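Local coordinates for nucleoprotein (PDB 3ZL9), which encapsidates the viral RNA genome, protecting it from nucleases and forming the helical nucleocapsid that serves as template for transcription and replication, at residues C[131-136]-C[210-215]; C[169-174]-C[214-219]. All blocks are in the same frame, centred on the assembly; numbering follows the deposited sequence.

Contact 1: C[131-136]-C[210-215]; sequences KGCTWA and GQLAWA
K131 lays the aliphatic part of its side chain over one face of the W214 indole. Its CD stands 3.7 Å from the centroid of the five-membered ring and only 13° off the ring normal, a CH-pi contact over the five-membered ring and so off-centre on the indole as a whole. CE follows on the side of the ring nitrogen, 3.5 Å from W214 NE1. The lysine reaches this place through a bend at chi2 (-52°), beyond which the chain runs extended and crosses the ring obliquely. Its NZ continues past the indole to a salt bridge with D171, whose carboxylate also accepts the NE1 hydrogen of W214; one acid thus fixes both the end of the lysine and the turn of the ring that the lysine covers.

The 131-136 loop takes its course from a Schellman motif that ends helix 126-130. G132, at positive phi (70°), is the C-prime residue, with its own N bonded to O of E129 and the N of C133 bonded to O of A128. The bare CA of G132 lies 5.3 Å from the CA of A213. On the opposing loop W214 is the centre of an inverse gamma turn, and its ring also meets that of H166.

No hydrogen bond passes between 131-136 and 210-215. Two residues before W214, L212 directs its CB toward 131-136. Its CD2 packs 3.9 Å from C133 CB, and its CB rests 3.7 Å from K131 O. M141 of helix 139-144 touches both C133 and L212, so this apolar patch carries on into that helix.

Contact 2: C[169-174]-C[214-219]; sequences LKDNMD and WAKSGF
D171 receives the indole N-H of W214 on its carboxylate, with NE1 2.7 Å from OD1 and an N-H...O angle of 147°. The hydrogen comes to the syn side of OD1, 24° out of the carboxylate plane, while the oxygen stays close to the plane of the indole. Carboxylate and ring planes are turned 49° against each other, and a second, weak bond runs from NE1 to OD2 at 3.2 Å. K216 puts its NZ 3.4 Å from the same OD1, a salt bridge whose hydrogen bond is weak; its chain, bent at chi2 and chi3, runs antiparallel alongside the aspartate. OD2 is taken up by the salt bridge to K131, so two lysines and an indole N-H gather round one carboxylate, which should help keep the acid ionised.

D171 follows helix 159-169, just before N172 leaves helical geometry with positive phi. Across from it, K216 opens a type II beta turn that closes with F219 N bonded to K216 O at 3.0 Å and has G218 at its third position. S217 O of this turn accepts a hydrogen bond from RNA-binding K179 of a neighbouring subunit.

Packing is left to K170, which lies over the face of W214 opposite the one K131 takes, with CD 3.5 Å from the centroid of the five-membered ring, almost along its normal. The bend at chi3 brings CE to W214 CB, 3.6 Å away, and the one at chi4 turns NZ, which lies too far from the ring for more than a weak cation-pi attraction. R167, an RNA-binding residue, also touches the indole.

In the fold
Along the chain, 131-136 comes first, then 169-174, and both contacts end on the loop between helices 199-209 and 221-228. They share W214 and A215, and their centres lie about 12 Å apart on the same side of the chain's centre. The salt bridge from K131 to D171 connects them directly, and the W214 indole lies between the lysine side chains of K131 and K170. Contact 1 joins the loop after helix 126-130, and contact 2 the end of helix 159-169, to one shared loop. W214 is about 4 Å from RNA-binding R167 between side chains, while S217 and F219 meet K179 of one neighbouring subunit and L169 packs on F230 of another.

Contact 1: C[131-136]-C[210-215]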
ATOM      1  N   LYS C 131      22.609  12.610  11.574  1.00 74.48           N
ATOM      2  CA  LYS C 131      23.293  11.493  12.243  1.00 71.68           C
ATOM      3  C   LYS C 131      24.242  11.947  13.343  1.00 75.12           C
ATOM      4  O   LYS C 131      25.071  11.173  13.809  1.00 74.08           O
ATOM      5  CB  LYS C 131      24.080  10.687  11.217  1.00 69.05           C
ATOM      6  CG  LYS C 131      23.248  10.160  10.061  1.00 70.62           C
ATOM      7  CD  LYS C 131      22.019   9.394  10.522  1.00 69.69           C
ATOM      8  CE  LYS C 131      21.265   8.828   9.331  1.00 69.93           C
ATOM      9  NZ  LYS C 131      19.829   8.505   9.637  1.00 69.32           N
ATOM     10  N   GLY C 132      24.155  13.214  13.727  1.00 81.59           N
ATOM     11  CA  GLY C 132      24.963  13.744  14.823  1.00 86.74           C
ATOM     12  C   GLY C 132      26.454  13.888  14.544  1.00 84.64           C
ATOM     13  O   GLY C 132      27.256  13.828  15.462  1.00 86.21           O
ATOM     14  N   CYS C 133      26.803  14.117  13.281  1.00 80.99           N
ATOM     15  CA  CYS C 133      28.178  14.377  12.861  1.00 75.44           C
ATOM     16  C   CYS C 133      28.344  15.864  12.665  1.00 70.43           C
ATOM     17  O   CYS C 133      27.429  16.542  12.175  1.00 72.85           O
ATOM     18  CB  CYS C 133      28.467  13.662  11.530  1.00 76.69           C
ATOM     19  SG  CYS C 133      30.158  13.847  10.928  1.00 71.63           S
ATOM     20  N   THR C 134      29.514  16.377  13.021  1.00 67.08           N
ATOM     21  CA  THR C 134      29.795  17.816  12.956  1.00 66.99           C
ATOM     22  C   THR C 134      31.233  18.061  12.497  1.00 69.46           C
ATOM     23  O   THR C 134      32.028  17.139  12.391  1.00 76.21           O
ATOM     24  CB  THR C 134      29.612  18.489  14.341  1.00 65.54           C
ATOM     25  OG1 THR C 134      30.616  18.013  15.244  1.00 61.64           O
ATOM     26  CG2 THR C 134      28.213  18.242  14.916  1.00 65.56           C
ATOM     27  N   TRP C 135      31.583  19.313  12.273  1.00 73.65           N
ATOM     28  CA  TRP C 135      32.950  19.652  11.896  1.00 80.24           C
ATOM     29  C   TRP C 135      33.996  19.149  12.894  1.00 87.14           C
ATOM     30  O   TRP C 135      35.124  18.845  12.513  1.00 85.37           O
ATOM     31  CB  TRP C 135      33.097  21.163  11.729  1.00 81.00           C
ATOM     32  CG  TRP C 135      32.435  21.638  10.481  1.00 78.96           C
ATOM     33  CD1 TRP C 135      31.182  22.181  10.350  1.00 75.31           C
ATOM     34  CD2 TRP C 135      32.989  21.586   9.176  1.00 74.02           C
ATOM     35  NE1 TRP C 135      30.939  22.484   9.030  1.00 70.97           N
ATOM     36  CE2 TRP C 135      32.032  22.117   8.290  1.00 70.17           C
ATOM     37  CE3 TRP C 135      34.214  21.154   8.672  1.00 75.29           C
ATOM     38  CZ2 TRP C 135      32.266  22.228   6.950  1.00 69.97           C
ATOM     39  CZ3 TRP C 135      34.437  21.242   7.340  1.00 75.62           C
ATOM     40  CH2 TRP C 135      33.469  21.776   6.482  1.00 74.57           C
ATOM     41  N   ALA C 136      33.633  19.100  14.175  1.00 98.22           N
ATOM     42  CA  ALA C 136      34.543  18.615  15.214  1.00 98.75           C
ATOM     43  C   ALA C 136      35.056  17.218  14.886  1.00 97.98           C
ATOM     44  O   ALA C 136      36.174  16.861  15.274  1.00 98.69           O
ATOM     45  CB  ALA C 136      33.851  18.615  16.572  1.00101.51           C
ATOM     46  N   GLY C 210      30.864   4.751  12.998  1.00 64.16           N
ATOM     47  CA  GLY C 210      30.066   3.870  13.846  1.00 68.40           C
ATOM     48  C   GLY C 210      29.946   4.355  15.272  1.00 71.40           C
ATOM     49  O   GLY C 210      29.177   3.797  16.050  1.00 77.40           O
ATOM     50  N   GLN C 211      30.695   5.402  15.613  1.00 74.38           N
ATOM     51  CA  GLN C 211      30.614   6.043  16.934  1.00 78.03           C
ATOM     52  C   GLN C 211      29.661   7.220  17.008  1.00 78.94           C
ATOM     53  O   GLN C 211      29.390   7.720  18.094  1.00 80.28           O
ATOM     54  CB  GLN C 211      31.982   6.541  17.328  1.00 77.74           C
ATOM     55  CG  GLN C 211      33.038   5.495  17.082  1.00 82.11           C
ATOM     56  CD  GLN C 211      33.814   5.204  18.314  1.00 85.96           C
ATOM     57  OE1 GLN C 211      34.974   5.597  18.432  1.00 89.26           O
ATOM     58  NE2 GLN C 211      33.171   4.530  19.267  1.00 90.43           N
ATOM     59  N   LEU C 212      29.200   7.688  15.851  1.00 79.62           N
ATOM     60  CA  LEU C 212      28.354   8.860  15.786  1.00 78.51           C
ATOM     61  C   LEU C 212      26.992   8.490  16.323  1.00 79.35           C
ATOM     62  O   LEU C 212      26.489   7.424  16.017  1.00 73.98           O
ATOM     63  CB  LEU C 212      28.196   9.338  14.349  1.00 75.57           C
ATOM     64  CG  LEU C 212      29.460   9.747  13.608  1.00 75.22           C
ATOM     65  CD1 LEU C 212      29.152   9.773  12.111  1.00 76.45           C
ATOM     66  CD2 LEU C 212      29.988  11.090  14.093  1.00 75.75           C
ATOM     67  N   ALA C 213      26.430   9.363  17.151  1.00 84.17           N
ATOM     68  CA  ALA C 213      25.049   9.249  17.580  1.00 89.82           C
ATOM     69  C   ALA C 213      24.171   9.104  16.349  1.00 91.64           C
ATOM     70  O   ALA C 213      23.634  10.086  15.839  1.00112.95           O
ATOM     71  CB  ALA C 213      24.650  10.490  18.370  1.00 91.96           C
ATOM     72  N   TRP C 214      24.061   7.892  15.848  1.00 85.56           N
ATOM     73  CA  TRP C 214      23.328   7.650  14.623  1.00 78.72           C
ATOM     74  C   TRP C 214      21.880   7.684  14.948  1.00 80.82           C
ATOM     75  O   TRP C 214      21.228   6.642  15.112  1.00 83.73           O
ATOM     76  CB  TRP C 214      23.661   6.281  14.073  1.00 80.98           C
ATOM     77  CG  TRP C 214      23.290   6.134  12.674  1.00 80.85           C
ATOM     78  CD1 TRP C 214      22.058   5.809  12.171  1.00 81.86           C
ATOM     79  CD2 TRP C 214      24.160   6.291  11.553  1.00 72.75           C
ATOM     80  NE1 TRP C 214      22.117   5.749  10.801  1.00 74.63           N
ATOM     81  CE2 TRP C 214      23.400   6.035  10.401  1.00 71.77           C
ATOM     82  CE3 TRP C 214      25.518   6.601  11.417  1.00 68.97           C
ATOM     83  CZ2 TRP C 214      23.947   6.098   9.125  1.00 71.42           C
ATOM     84  CZ3 TRP C 214      26.053   6.671  10.150  1.00 66.77           C
ATOM     85  CH2 TRP C 214      25.270   6.424   9.020  1.00 64.10           C
ATOM     86  N   ALA C 215      21.339   8.881  15.058  1.00103.08           N
ATOM     87  CA  ALA C 215      20.028   8.940  15.631  1.00 98.49           C
ATOM     88  C   ALA C 215      19.076   8.479  14.546  1.00101.81           C
ATOM     89  O   ALA C 215      19.306   8.667  13.343  1.00 98.71           O
ATOM     90  CB  ALA C 215      19.665  10.317  16.155  1.00 97.55           C
TER

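Contact 2: C[169-174]-C[214-219]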
ATOM      1  N   LEU C 169      22.955  -1.011   6.974  1.00 68.20           N
ATOM      2  CA  LEU C 169      22.938  -1.770   8.255  1.00 66.01           C
ATOM      3  C   LEU C 169      21.958  -1.206   9.275  1.00 69.98           C
ATOM      4  O   LEU C 169      21.055  -1.889   9.706  1.00 73.29           O
ATOM      5  CB  LEU C 169      24.340  -1.833   8.871  1.00 62.28           C
ATOM      6  CG  LEU C 169      25.317  -2.798   8.165  1.00 60.22           C
ATOM      7  CD1 LEU C 169      26.730  -2.710   8.728  1.00 59.67           C
ATOM      8  CD2 LEU C 169      24.812  -4.232   8.229  1.00 57.59           C
ATOM      9  N   LYS C 170      22.131   0.062   9.630  1.00 75.60           N
ATOM     10  CA  LYS C 170      21.304   0.723  10.642  1.00 72.45           C
ATOM     11  C   LYS C 170      19.967   1.230  10.113  1.00 74.22           C
ATOM     12  O   LYS C 170      18.934   0.899  10.667  1.00 77.90           O
ATOM     13  CB  LYS C 170      22.071   1.899  11.229  1.00 71.44           C
ATOM     14  CG  LYS C 170      23.312   1.508  12.008  1.00 69.84           C
ATOM     15  CD  LYS C 170      24.192   2.729  12.184  1.00 69.07           C
ATOM     16  CE  LYS C 170      24.811   2.899  13.573  1.00 70.38           C
ATOM     17  NZ  LYS C 170      25.596   1.756  14.114  1.00 74.91           N
ATOM     18  N   ASP C 171      19.974   2.024   9.032  1.00 75.12           N
ATOM     19  CA  ASP C 171      18.726   2.590   8.475  1.00 72.21           C
ATOM     20  C   ASP C 171      17.985   1.706   7.454  1.00 69.79           C
ATOM     21  O   ASP C 171      16.962   2.108   6.938  1.00 69.25           O
ATOM     22  CB  ASP C 171      18.993   3.936   7.825  1.00 79.49           C
ATOM     23  CG  ASP C 171      19.750   4.893   8.727  1.00 83.73           C
ATOM     24  OD1 ASP C 171      19.886   4.588   9.924  1.00 94.61           O
ATOM     25  OD2 ASP C 171      20.233   5.930   8.221  1.00 78.61           O
ATOM     26  N   ASN C 172      18.494   0.512   7.165  1.00 76.28           N
ATOM     27  CA  ASN C 172      17.862  -0.411   6.206  1.00 78.78           C
ATOM     28  C   ASN C 172      17.680   0.190   4.802  1.00 78.68           C
ATOM     29  O   ASN C 172      16.638   0.029   4.164  1.00 77.20           O
ATOM     30  CB  ASN C 172      16.532  -0.926   6.751  1.00 84.13           C
ATOM     31  CG  ASN C 172      15.946  -2.060   5.911  1.00 95.06           C
ATOM     32  OD1 ASN C 172      16.651  -2.750   5.173  1.00 91.47           O
ATOM     33  ND2 ASN C 172      14.636  -2.243   6.018  1.00108.62           N
ATOM     34  N   MET C 173      18.694   0.917   4.349  1.00 75.56           N
ATOM     35  CA  MET C 173      18.727   1.427   2.991  1.00 77.27           C
ATOM     36  C   MET C 173      18.816   0.238   2.049  1.00 79.27           C
ATOM     37  O   MET C 173      19.339  -0.823   2.412  1.00 90.82           O
ATOM     38  CB  MET C 173      19.928   2.368   2.781  1.00 72.25           C
ATOM     39  CG  MET C 173      19.982   3.043   1.417  1.00 71.00           C
ATOM     40  SD  MET C 173      21.469   4.027   1.083  1.00 69.22           S
ATOM     41  CE  MET C 173      22.744   2.773   1.017  1.00 67.46           C
ATOM     42  N   ASP C 174      18.276   0.422   0.853  1.00 77.62           N
ATOM     43  CA  ASP C 174      18.359  -0.574  -0.190  1.00 78.23           C
ATOM     44  C   ASP C 174      19.823  -0.763  -0.595  1.00 78.39           C
ATOM     45  O   ASP C 174      20.547   0.201  -0.826  1.00 76.33           O
ATOM     46  CB  ASP C 174      17.530  -0.120  -1.385  1.00 79.94           C
ATOM     47  CG  ASP C 174      17.517  -1.122  -2.499  1.00 82.23           C
ATOM     48  OD1 ASP C 174      17.620  -2.325  -2.222  1.00 76.87           O
ATOM     49  OD2 ASP C 174      17.390  -0.698  -3.670  1.00100.03           O
ATOM     50  N   TRP C 214      24.061   7.892  15.848  1.00 85.56           N
ATOM     51  CA  TRP C 214      23.328   7.650  14.623  1.00 78.72           C
ATOM     52  C   TRP C 214      21.880   7.684  14.948  1.00 80.82           C
ATOM     53  O   TRP C 214      21.228   6.642  15.112  1.00 83.73           O
ATOM     54  CB  TRP C 214      23.661   6.281  14.073  1.00 80.98           C
ATOM     55  CG  TRP C 214      23.290   6.134  12.674  1.00 80.85           C
ATOM     56  CD1 TRP C 214      22.058   5.809  12.171  1.00 81.86           C
ATOM     57  CD2 TRP C 214      24.160   6.291  11.553  1.00 72.75           C
ATOM     58  NE1 TRP C 214      22.117   5.749  10.801  1.00 74.63           N
ATOM     59  CE2 TRP C 214      23.400   6.035  10.401  1.00 71.77           C
ATOM     60  CE3 TRP C 214      25.518   6.601  11.417  1.00 68.97           C
ATOM     61  CZ2 TRP C 214      23.947   6.098   9.125  1.00 71.42           C
ATOM     62  CZ3 TRP C 214      26.053   6.671  10.150  1.00 66.77           C
ATOM     63  CH2 TRP C 214      25.270   6.424   9.020  1.00 64.10           C
ATOM     64  N   ALA C 215      21.339   8.881  15.058  1.00103.08           N
ATOM     65  CA  ALA C 215      20.028   8.940  15.631  1.00 98.49           C
ATOM     66  C   ALA C 215      19.076   8.479  14.546  1.00101.81           C
ATOM     67  O   ALA C 215      19.306   8.667  13.343  1.00 98.71           O
ATOM     68  CB  ALA C 215      19.665  10.317  16.155  1.00 97.55           C
ATOM     69  N   LYS C 216      18.076   7.752  15.009  1.00104.74           N
ATOM     70  CA  LYS C 216      16.879   7.436  14.230  1.00105.46           C
ATOM     71  C   LYS C 216      16.172   8.760  13.846  1.00105.29           C
ATOM     72  O   LYS C 216      15.722   9.489  14.713  1.00102.63           O
ATOM     73  CB  LYS C 216      15.968   6.514  15.101  1.00103.67           C
ATOM     74  CG  LYS C 216      15.134   5.470  14.403  1.00105.31           C
ATOM     75  CD  LYS C 216      15.933   4.486  13.555  1.00114.66           C
ATOM     76  CE  LYS C 216      16.077   4.940  12.109  1.00120.21           C
ATOM     77  NZ  LYS C 216      16.876   3.983  11.291  1.00126.45           N
ATOM     78  N   SER C 217      16.066   9.075  12.552  1.00109.30           N
ATOM     79  CA  SER C 217      15.660  10.427  12.133  1.00109.34           C
ATOM     80  C   SER C 217      14.283  10.847  12.677  1.00107.87           C
ATOM     81  O   SER C 217      13.279  10.193  12.412  1.00107.14           O
ATOM     82  CB  SER C 217      15.660  10.551  10.605  1.00114.17           C
ATOM     83  OG  SER C 217      15.809  11.910  10.216  1.00116.94           O
ATOM     84  N   GLY C 218      14.254  11.937  13.444  1.00104.83           N
ATOM     85  CA  GLY C 218      13.010  12.485  14.005  1.00102.98           C
ATOM     86  C   GLY C 218      12.664  12.029  15.421  1.00 98.99           C
ATOM     87  O   GLY C 218      11.710  12.509  16.031  1.00 92.99           O
ATOM     88  N   PHE C 219      13.462  11.102  15.942  1.00100.11           N
ATOM     89  CA  PHE C 219      13.286  10.494  17.262  1.00 96.01           C
ATOM     90  C   PHE C 219      14.596  10.652  17.998  1.00 92.97           C
ATOM     91  O   PHE C 219      15.616  10.118  17.568  1.00 96.15           O
ATOM     92  CB  PHE C 219      13.047   8.984  17.132  1.00 99.93           C
ATOM     93  CG  PHE C 219      11.749   8.598  16.479  1.00102.10           C
ATOM     94  CD1 PHE C 219      10.576   8.560  17.211  1.00100.60           C
ATOM     95  CD2 PHE C 219      11.717   8.211  15.147  1.00105.39           C
ATOM     96  CE1 PHE C 219       9.389   8.179  16.614  1.00103.84           C
ATOM     97  CE2 PHE C 219      10.533   7.823  14.547  1.00105.02           C
ATOM     98  CZ  PHE C 219       9.370   7.800  15.282  1.00104.32           C
TER